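Local coordinates for protein extracellular ligand-binding receptor (Desulfitobacterium hafniense, PDB 4Q6B) that binds leucine and probably serves as the extracellular substrate-binding component of an ABC transporter for amino acids, at residues P18-D23 / K52-A57; I93-G98 / H114-V119; R144-Y149 / F196-I201. All blocks are in the same frame, centred on the assembly; numbering follows the deposited sequence.

Contact 1 (P18-D23 / K52-A57)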
loop_
_atom_site.group_PDB
_atom_site.type_symbol
_atom_site.label_atom_id
_atom_site.label_comp_id
_atom_site.label_asym_id
_atom_site.label_seq_id
_atom_site.Cartn_x
_atom_site.Cartn_y
_atom_site.Cartn_z
ATOM N N PRO A 18 -5.031 3.795 11.894
ATOM C CA PRO A 18 -5.762 3.054 12.919
ATOM C C PRO A 18 -4.750 2.431 13.892
ATOM O O PRO A 18 -4.582 1.201 13.946
ATOM C CB PRO A 18 -6.513 1.975 12.131
ATOM C CG PRO A 18 -6.397 2.384 10.687
ATOM C CD PRO A 18 -5.131 3.142 10.571
ATOM N N PHE A 19 -4.109 3.286 14.692
ATOM C CA PHE A 19 -2.983 2.877 15.526
ATOM C C PHE A 19 -3.331 1.761 16.502
ATOM O O PHE A 19 -2.589 0.757 16.627
ATOM C CB PHE A 19 -2.413 4.065 16.323
ATOM C CG PHE A 19 -1.631 5.048 15.488
ATOM C CD1 PHE A 19 -0.356 4.706 15.009
ATOM C CD2 PHE A 19 -2.149 6.310 15.201
ATOM C CE1 PHE A 19 0.380 5.605 14.251
ATOM C CE2 PHE A 19 -1.423 7.217 14.444
ATOM C CZ PHE A 19 -0.153 6.866 13.950
ATOM N N ALA A 20 -4.436 1.915 17.214
ATOM C CA ALA A 20 -4.754 0.938 18.240
ATOM C C ALA A 20 -5.184 -0.434 17.724
ATOM O O ALA A 20 -4.980 -1.455 18.403
ATOM C CB ALA A 20 -5.836 1.517 19.215
ATOM N N SER A 21 -5.825 -0.485 16.567
ATOM C CA SER A 21 -6.362 -1.744 16.096
ATOM C C SER A 21 -5.365 -2.572 15.277
ATOM O O SER A 21 -5.618 -3.751 15.001
ATOM C CB SER A 21 -7.669 -1.513 15.334
ATOM O OG SER A 21 -7.478 -0.559 14.324
ATOM N N LEU A 22 -4.235 -1.980 14.907
ATOM C CA LEU A 22 -3.266 -2.720 14.083
ATOM C C LEU A 22 -1.909 -2.899 14.741
ATOM O O LEU A 22 -1.287 -1.915 15.189
ATOM C CB LEU A 22 -3.051 -1.982 12.764
ATOM C CG LEU A 22 -4.287 -1.853 11.898
ATOM C CD1 LEU A 22 -4.036 -0.829 10.866
ATOM C CD2 LEU A 22 -4.669 -3.168 11.266
ATOM N N ASP A 23 -1.426 -4.147 14.725
ATOM C CA ASP A 23 -0.088 -4.488 15.196
ATOM C C ASP A 23 0.863 -4.517 14.018
ATOM O O ASP A 23 1.520 -5.533 13.791
ATOM C CB ASP A 23 -0.071 -5.900 15.811
ATOM C CG ASP A 23 -1.217 -6.150 16.776
ATOM O OD1 ASP A 23 -1.936 -7.167 16.583
ATOM O OD2 ASP A 23 -1.381 -5.355 17.736
ATOM N N LYS A 52 -0.003 12.399 16.397
ATOM C CA LYS A 52 -0.658 11.169 15.949
ATOM C C LYS A 52 -2.141 11.175 16.309
ATOM O O LYS A 52 -2.535 11.433 17.466
ATOM C CB LYS A 52 0.043 9.921 16.513
ATOM C CG LYS A 52 1.501 9.737 16.007
ATOM C CD LYS A 52 2.155 8.421 16.467
ATOM C CE LYS A 52 2.630 8.484 17.871
ATOM N NZ LYS A 52 3.529 7.305 18.081
ATOM N N ALA A 53 -2.988 10.846 15.336
ATOM C CA ALA A 53 -4.418 10.728 15.617
ATOM C C ALA A 53 -4.869 9.361 15.119
ATOM O O ALA A 53 -4.460 8.949 14.053
ATOM C CB ALA A 53 -5.189 11.841 14.884
ATOM N N ASP A 54 -5.691 8.667 15.900
ATOM C CA ASP A 54 -6.174 7.323 15.559
ATOM C C ASP A 54 -7.531 7.417 14.883
ATOM O O ASP A 54 -8.513 7.744 15.549
ATOM C CB ASP A 54 -6.337 6.543 16.877
ATOM C CG ASP A 54 -6.513 5.060 16.668
ATOM O OD1 ASP A 54 -7.078 4.641 15.633
ATOM O OD2 ASP A 54 -6.149 4.283 17.582
ATOM N N ASP A 55 -7.622 7.108 13.580
ATOM C CA ASP A 55 -8.933 7.203 12.916
ATOM C C ASP A 55 -9.825 5.977 13.066
ATOM O O ASP A 55 -10.957 5.969 12.567
ATOM C CB ASP A 55 -8.815 7.639 11.441
ATOM C CG ASP A 55 -8.224 6.590 10.541
ATOM O OD1 ASP A 55 -8.023 5.432 10.955
ATOM O OD2 ASP A 55 -7.939 6.917 9.360
ATOM N N GLU A 56 -9.331 4.976 13.807
ATOM C CA GLU A 56 -10.031 3.722 14.049
ATOM C C GLU A 56 -10.558 3.063 12.796
ATOM O O GLU A 56 -11.511 2.264 12.919
ATOM C CB GLU A 56 -11.206 3.903 15.032
ATOM C CG GLU A 56 -10.783 4.390 16.437
ATOM C CD GLU A 56 -11.952 4.843 17.331
ATOM O OE1 GLU A 56 -13.111 4.413 17.121
ATOM O OE2 GLU A 56 -11.700 5.629 18.273
ATOM N N ALA A 57 -9.972 3.357 11.633
ATOM C CA ALA A 57 -10.520 2.858 10.355
ATOM C C ALA A 57 -12.016 3.169 10.180
ATOM O O ALA A 57 -12.798 2.372 9.598
ATOM C CB ALA A 57 -10.259 1.351 10.206
HETATM O O HOH W 1 -7.534 1.837 15.652
#
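Asp54 sets its CG anti to the backbone N (chi1 -166°), and Phe19 sets its CG beside its own backbone N (chi1 -73°). The Asp54 carboxylate meets the turn at 18-21. The Phe19 ring lies beside strand 47-54, outermost in the five-stranded parallel sheet. Asp54 OD2 accepts Ala20 N at 2.9 Å, with the donor well above the carboxylate plane. Asp54 OD1 accepts Glu56 N at 2.9 Å, which makes an Asx turn. A water donates to Asp54 OD1 at 2.8 Å and also hydrogen-bonds Ser21 OG. The Phe19 ring has Ala53 O at its edge, 3.5 Å from CE2. The Lys52 chain crosses the Phe19 side chain at about a right angle, and its CB comes within 3.7 Å of Phe19 CE2. Pro18 CG rests 3.5 Å from Asp55 OD1 and 4.0 Å from Ala57 CB. Asp55 OD1 forms a second Asx turn with Ala57 N, while Asp55 OD2 is hydrogen-bonded to His81 ND1. Asp54 thus ties the loop to the strand end. Two amides and a water share its negative charge, which is consistent with an ionised carboxylate.

Contact 2 (I93-G98 / H114-V119)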
loop_
_atom_site.group_PDB
_atom_site.type_symbol
_atom_site.label_atom_id
_atom_site.label_comp_id
_atom_site.label_asym_id
_atom_site.label_seq_id
_atom_site.Cartn_x
_atom_site.Cartn_y
_atom_site.Cartn_z
ATOM N N ILE A 93 -10.617 17.436 1.868
ATOM C CA ILE A 93 -10.392 18.401 2.931
ATOM C C ILE A 93 -8.940 18.870 2.909
ATOM O O ILE A 93 -8.658 20.064 3.010
ATOM C CB ILE A 93 -10.734 17.781 4.316
ATOM C CG1 ILE A 93 -12.242 17.477 4.401
ATOM C CG2 ILE A 93 -10.287 18.727 5.483
ATOM C CD1 ILE A 93 -12.623 16.728 5.691
ATOM N N TYR A 94 -7.982 17.945 2.814
ATOM C CA TYR A 94 -6.583 18.359 2.772
ATOM C C TYR A 94 -6.296 19.179 1.529
ATOM O O TYR A 94 -5.646 20.219 1.623
ATOM C CB TYR A 94 -5.719 17.112 2.789
ATOM C CG TYR A 94 -5.827 16.295 4.072
ATOM C CD1 TYR A 94 -5.509 16.852 5.326
ATOM C CD2 TYR A 94 -6.206 14.955 4.024
ATOM C CE1 TYR A 94 -5.611 16.104 6.497
ATOM C CE2 TYR A 94 -6.238 14.179 5.171
ATOM C CZ TYR A 94 -5.948 14.761 6.408
ATOM O OH TYR A 94 -6.038 13.974 7.533
ATOM N N ASP A 95 -6.834 18.764 0.374
ATOM C CA ASP A 95 -6.537 19.482 -0.865
ATOM C C ASP A 95 -7.093 20.913 -0.841
ATOM O O ASP A 95 -6.419 21.881 -1.250
ATOM C CB ASP A 95 -7.079 18.709 -2.067
ATOM C CG ASP A 95 -6.543 19.241 -3.394
ATOM O OD1 ASP A 95 -5.336 19.162 -3.639
ATOM O OD2 ASP A 95 -7.344 19.740 -4.186
ATOM N N GLN A 96 -8.339 21.061 -0.389
ATOM C CA GLN A 96 -8.921 22.395 -0.329
ATOM C C GLN A 96 -8.181 23.286 0.678
ATOM O O GLN A 96 -8.167 24.519 0.532
ATOM C CB GLN A 96 -10.406 22.312 0.065
ATOM C CG GLN A 96 -11.322 22.056 -1.079
ATOM C CD GLN A 96 -11.845 23.372 -1.649
ATOM O OE1 GLN A 96 -12.798 23.971 -1.122
ATOM N NE2 GLN A 96 -11.203 23.844 -2.716
ATOM N N ALA A 97 -7.630 22.687 1.734
ATOM C CA ALA A 97 -6.789 23.449 2.695
ATOM C C ALA A 97 -5.341 23.731 2.245
ATOM O O ALA A 97 -4.588 24.451 2.930
ATOM C CB ALA A 97 -6.757 22.750 4.058
ATOM N N GLY A 98 -4.923 23.143 1.133
ATOM C CA GLY A 98 -3.551 23.326 0.673
ATOM C C GLY A 98 -2.595 22.681 1.653
ATOM O O GLY A 98 -1.586 23.282 1.997
ATOM N N HIS A 114 -9.144 12.709 -8.897
ATOM C CA HIS A 114 -10.088 13.778 -8.537
ATOM C C HIS A 114 -9.515 15.184 -8.777
ATOM O O HIS A 114 -10.078 16.172 -8.299
ATOM C CB HIS A 114 -10.427 13.669 -7.038
ATOM C CG HIS A 114 -11.336 12.527 -6.717
ATOM N ND1 HIS A 114 -12.702 12.617 -6.832
ATOM C CD2 HIS A 114 -11.076 11.266 -6.300
ATOM C CE1 HIS A 114 -13.254 11.461 -6.510
ATOM N NE2 HIS A 114 -12.292 10.621 -6.182
ATOM N N GLY A 115 -8.370 15.255 -9.482
ATOM C CA GLY A 115 -7.753 16.551 -9.749
ATOM C C GLY A 115 -7.090 17.191 -8.539
ATOM O O GLY A 115 -6.753 18.389 -8.588
ATOM N N TYR A 116 -6.847 16.427 -7.466
ATOM C CA TYR A 116 -6.202 17.044 -6.314
ATOM C C TYR A 116 -4.749 17.368 -6.648
ATOM O O TYR A 116 -4.098 16.643 -7.439
ATOM C CB TYR A 116 -6.140 16.041 -5.173
ATOM C CG TYR A 116 -7.432 15.487 -4.642
ATOM C CD1 TYR A 116 -8.567 16.268 -4.562
ATOM C CD2 TYR A 116 -7.490 14.169 -4.187
ATOM C CE1 TYR A 116 -9.793 15.731 -4.007
ATOM C CE2 TYR A 116 -8.662 13.633 -3.677
ATOM C CZ TYR A 116 -9.792 14.411 -3.566
ATOM O OH TYR A 116 -10.936 13.816 -2.998
ATOM N N ILE A 117 -4.213 18.395 -5.983
ATOM C CA ILE A 117 -2.843 18.842 -6.198
ATOM C C ILE A 117 -1.953 18.552 -4.980
ATOM O O ILE A 117 -0.724 18.565 -5.106
ATOM C CB ILE A 117 -2.823 20.368 -6.364
ATOM C CG1 ILE A 117 -3.492 20.796 -7.650
ATOM C CG2 ILE A 117 -1.411 20.886 -6.396
ATOM C CD1 ILE A 117 -3.640 22.330 -7.662
ATOM N N HIS A 118 -2.542 18.371 -3.789
ATOM C CA HIS A 118 -1.751 18.261 -2.560
ATOM C C HIS A 118 -1.704 16.841 -2.011
ATOM O O HIS A 118 -1.366 16.583 -0.849
ATOM C CB HIS A 118 -2.336 19.211 -1.508
ATOM C CG HIS A 118 -2.284 20.643 -1.928
ATOM N ND1 HIS A 118 -1.129 21.390 -1.844
ATOM C CD2 HIS A 118 -3.223 21.455 -2.479
ATOM C CE1 HIS A 118 -1.356 22.601 -2.319
ATOM N NE2 HIS A 118 -2.618 22.674 -2.702
ATOM N N VAL A 119 -2.118 15.921 -2.847
ATOM C CA VAL A 119 -2.441 14.566 -2.349
ATOM C C VAL A 119 -1.529 13.550 -3.033
ATOM O O VAL A 119 -1.414 13.520 -4.259
ATOM C CB VAL A 119 -3.922 14.251 -2.663
ATOM C CG1 VAL A 119 -4.283 12.818 -2.335
ATOM C CG2 VAL A 119 -4.856 15.214 -1.915
#
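The His118 imidazole has Gly98 CA over the centre of one face, 3.6 Å from the ring centroid, in a CH-pi contact. Ile117 CG2 lies over the centre of the opposite face. At the ring edge, Asp95 OD1 comes 3.3 Å from His118 CD2. Gly98 follows helix 84-97 and completes a Schellman motif at its end, so the imidazole packs on the helix terminus. The Tyr116 ring is a second flat group at the contact. Its CD1 is 3.8 Å from Asp95 CB, its ring plane is turned 46° from the Asp95 carboxylate, and His114 CB lies over one face toward the rim. Tyr116 OH hydrogen-bonds Ile88 O, further back on the same helix. The Asp95 side chain carries the polar part of the contact. Its CG is anti to the backbone N (chi1 -168°), and OD1 takes two successive amides of the loop that leads into strand 119-121. Ile117 N meets OD1 at 2.7 Å on the syn side, 34° out of the carboxylate plane. His118 N meets it at 2.9 Å, nearly in line with the C-O bond. A calcium ion is bound by Ala97 O at this helix end. The buried Val119 brings CG2 to 4.1 Å from Asp95 CB.

Contact 3 (R144-Y149 / F196-I201)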
loop_
_atom_site.group_PDB
_atom_site.type_symbol
_atom_site.label_atom_id
_atom_site.label_comp_id
_atom_site.label_asym_id
_atom_site.label_seq_id
_atom_site.Cartn_x
_atom_site.Cartn_y
_atom_site.Cartn_z
ATOM N N ARG A 144 -4.895 -19.433 -18.537
ATOM C CA ARG A 144 -6.354 -19.462 -18.321
ATOM C C ARG A 144 -6.602 -19.293 -16.819
ATOM O O ARG A 144 -6.269 -20.177 -16.050
ATOM C CB ARG A 144 -6.942 -20.796 -18.790
ATOM C CG ARG A 144 -6.602 -21.164 -20.244
ATOM C CD ARG A 144 -7.582 -22.152 -20.917
ATOM N NE ARG A 144 -8.275 -21.399 -21.967
ATOM C CZ ARG A 144 -9.575 -21.440 -22.250
ATOM N NH1 ARG A 144 -10.406 -22.260 -21.604
ATOM N NH2 ARG A 144 -10.047 -20.658 -23.214
HETATM N N MSE A 145 -7.139 -18.154 -16.386
HETATM C CA MSE A 145 -7.216 -17.898 -14.949
HETATM C C MSE A 145 -8.650 -17.540 -14.529
HETATM O O MSE A 145 -9.509 -17.165 -15.358
HETATM C CB MSE A 145 -6.237 -16.780 -14.542
HETATM C CG MSE A 145 -4.757 -17.225 -14.639
HETATM SE SE MSE A 145 -3.615 -15.851 -13.984
HETATM C CE MSE A 145 -4.127 -15.915 -12.078
ATOM N N VAL A 146 -8.905 -17.643 -13.225
ATOM C CA VAL A 146 -10.206 -17.267 -12.635
ATOM C C VAL A 146 -10.009 -16.061 -11.718
ATOM O O VAL A 146 -8.976 -15.944 -11.086
ATOM C CB VAL A 146 -10.816 -18.443 -11.815
ATOM C CG1 VAL A 146 -12.011 -18.002 -10.943
ATOM C CG2 VAL A 146 -11.309 -19.570 -12.754
ATOM N N ILE A 147 -10.983 -15.157 -11.637
ATOM C CA ILE A 147 -10.859 -14.010 -10.730
ATOM C C ILE A 147 -11.986 -14.099 -9.703
ATOM O O ILE A 147 -13.166 -14.152 -10.071
ATOM C CB ILE A 147 -10.954 -12.651 -11.472
ATOM C CG1 ILE A 147 -9.758 -12.451 -12.420
ATOM C CG2 ILE A 147 -10.973 -11.456 -10.469
ATOM C CD1 ILE A 147 -9.930 -11.187 -13.277
ATOM N N TYR A 148 -11.632 -14.129 -8.413
ATOM C CA TYR A 148 -12.626 -14.048 -7.320
ATOM C C TYR A 148 -12.575 -12.613 -6.859
ATOM O O TYR A 148 -11.508 -12.134 -6.486
ATOM C CB TYR A 148 -12.208 -14.969 -6.157
ATOM C CG TYR A 148 -13.116 -14.941 -4.945
ATOM C CD1 TYR A 148 -14.512 -14.963 -5.077
ATOM C CD2 TYR A 148 -12.582 -14.975 -3.665
ATOM C CE1 TYR A 148 -15.372 -14.977 -3.931
ATOM C CE2 TYR A 148 -13.394 -15.001 -2.542
ATOM C CZ TYR A 148 -14.790 -15.013 -2.672
ATOM O OH TYR A 148 -15.606 -15.010 -1.564
ATOM N N TYR A 149 -13.689 -11.895 -6.892
ATOM C CA TYR A 149 -13.593 -10.464 -6.600
ATOM C C TYR A 149 -14.701 -9.975 -5.664
ATOM O O TYR A 149 -15.716 -10.642 -5.529
ATOM C CB TYR A 149 -13.597 -9.643 -7.904
ATOM C CG TYR A 149 -14.917 -9.657 -8.606
ATOM C CD1 TYR A 149 -15.814 -8.586 -8.484
ATOM C CD2 TYR A 149 -15.282 -10.740 -9.389
ATOM C CE1 TYR A 149 -17.047 -8.626 -9.086
ATOM C CE2 TYR A 149 -16.508 -10.779 -10.004
ATOM C CZ TYR A 149 -17.369 -9.727 -9.866
ATOM O OH TYR A 149 -18.594 -9.769 -10.492
ATOM N N PHE A 196 -12.601 -25.806 -18.017
ATOM C CA PHE A 196 -12.115 -24.638 -18.747
ATOM C C PHE A 196 -10.606 -24.592 -18.773
ATOM O O PHE A 196 -10.028 -23.686 -19.359
ATOM C CB PHE A 196 -12.540 -23.314 -18.078
ATOM C CG PHE A 196 -13.994 -22.990 -18.185
ATOM C CD1 PHE A 196 -14.774 -23.487 -19.222
ATOM C CD2 PHE A 196 -14.587 -22.185 -17.230
ATOM C CE1 PHE A 196 -16.115 -23.179 -19.300
ATOM C CE2 PHE A 196 -15.932 -21.878 -17.307
ATOM C CZ PHE A 196 -16.686 -22.377 -18.346
ATOM N N GLY A 197 -9.952 -25.509 -18.077
ATOM C CA GLY A 197 -8.503 -25.554 -18.133
ATOM C C GLY A 197 -7.818 -24.552 -17.237
ATOM O O GLY A 197 -6.711 -24.117 -17.540
HETATM N N MSE A 198 -8.463 -24.210 -16.120
HETATM C CA MSE A 198 -7.918 -23.233 -15.194
HETATM C C MSE A 198 -6.540 -23.563 -14.696
HETATM O O MSE A 198 -6.273 -24.705 -14.331
HETATM C CB MSE A 198 -8.813 -23.085 -13.949
HETATM C CG MSE A 198 -8.179 -22.220 -12.850
HETATM SE SE MSE A 198 -9.318 -22.236 -11.215
HETATM C CE MSE A 198 -9.059 -24.099 -10.664
ATOM N N ASP A 199 -5.665 -22.545 -14.636
ATOM C CA ASP A 199 -4.317 -22.776 -14.098
ATOM C C ASP A 199 -3.922 -21.834 -12.975
ATOM O O ASP A 199 -2.791 -21.878 -12.489
ATOM C CB ASP A 199 -3.254 -22.777 -15.217
ATOM C CG ASP A 199 -3.214 -21.487 -16.007
ATOM O OD1 ASP A 199 -3.009 -21.563 -17.254
ATOM O OD2 ASP A 199 -3.339 -20.385 -15.419
ATOM N N GLY A 200 -4.835 -20.969 -12.552
ATOM C CA GLY A 200 -4.537 -20.070 -11.448
ATOM C C GLY A 200 -5.747 -19.252 -11.095
ATOM O O GLY A 200 -6.642 -19.059 -11.933
ATOM N N ILE A 201 -5.761 -18.740 -9.867
ATOM C CA ILE A 201 -6.817 -17.840 -9.389
ATOM C C ILE A 201 -6.227 -16.542 -8.865
ATOM O O ILE A 201 -5.308 -16.564 -8.008
ATOM C CB ILE A 201 -7.644 -18.496 -8.265
ATOM C CG1 ILE A 201 -8.301 -19.749 -8.785
ATOM C CG2 ILE A 201 -8.746 -17.546 -7.785
ATOM C CD1 ILE A 201 -8.874 -20.694 -7.681
#
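Val146 and Ile201 form the tight part of this contact, a parallel bridge between strands 144-149 and 200-204. Val146 N donates to Gly200 O at 3.0 Å, in the carbonyl plane. Ile201 CA approaches Val146 O at 3.3 Å in a CA-H...O contact. The side chains of Val146 and Ile201 share one face of the sheet. There Val146 CG2 touches the selenium of Met198 at 3.7 Å, and Trp193 of helix 183-195 packs on all three. On the other face, Met145 bends at chi3 (68°) and brings CE to 3.8 Å from Gly200 C, beside a residue with no side chain. Phe162 of helix 153-168 packs on Met145 there. Both methionines are selenomethionine.

The strand start is the more solvent-exposed side, and polar bonds do the work. Arg144 NH1 donates a hydrogen bond to Phe196 O at 2.7 Å, with the acceptor close to the guanidinium plane. This carbonyl lies at the end of helix 183-195, which Gly197 closes in a Schellman motif, so the cation probably meets a favourable helix-end dipole. Asp199 N donates to Arg144 O at 2.8 Å. Asp199 OD1 accepts Arg144 N at 3.1 Å from above the carboxylate plane, and also accepts Glu143 N. Asp199 OD2 sits 3.0 Å from Arg144 O, a close approach of two acceptors that is not a hydrogen bond. Asp199 OD2 is hydrogen-bonded to His142 ND1, which may ease the repulsion. Strand 144-149 lies between 172-177 and 200-204, the 2-1-3 strand order typical of the parallel part of the helix-flanked sheet in a periplasmic binding protein lobe.

Contacts 1 and 2 belong to the lobe built on the five-stranded parallel sheet, and contact 3 to the lobe built on the seven-stranded mixed sheet. Contacts 1 and 2 serve opposite margins of their sheet, at strands 47-54 and 119-121, and their centres are 23 Å apart. Contact 3 is 36 Å from contact 1 and 39 Å from contact 2, centre to centre. All three are partly buried, but contact 3 has the largest share of buried residues and pairs two strands inside a sheet. In contacts 1 and 2 an aspartate takes backbone amides of a loop or turn. In contact 3 the aspartate accepts the amide at a strand start, beside backbone pairing and apolar packing. Contact 1 lies closer to the bound leucine than contact 2.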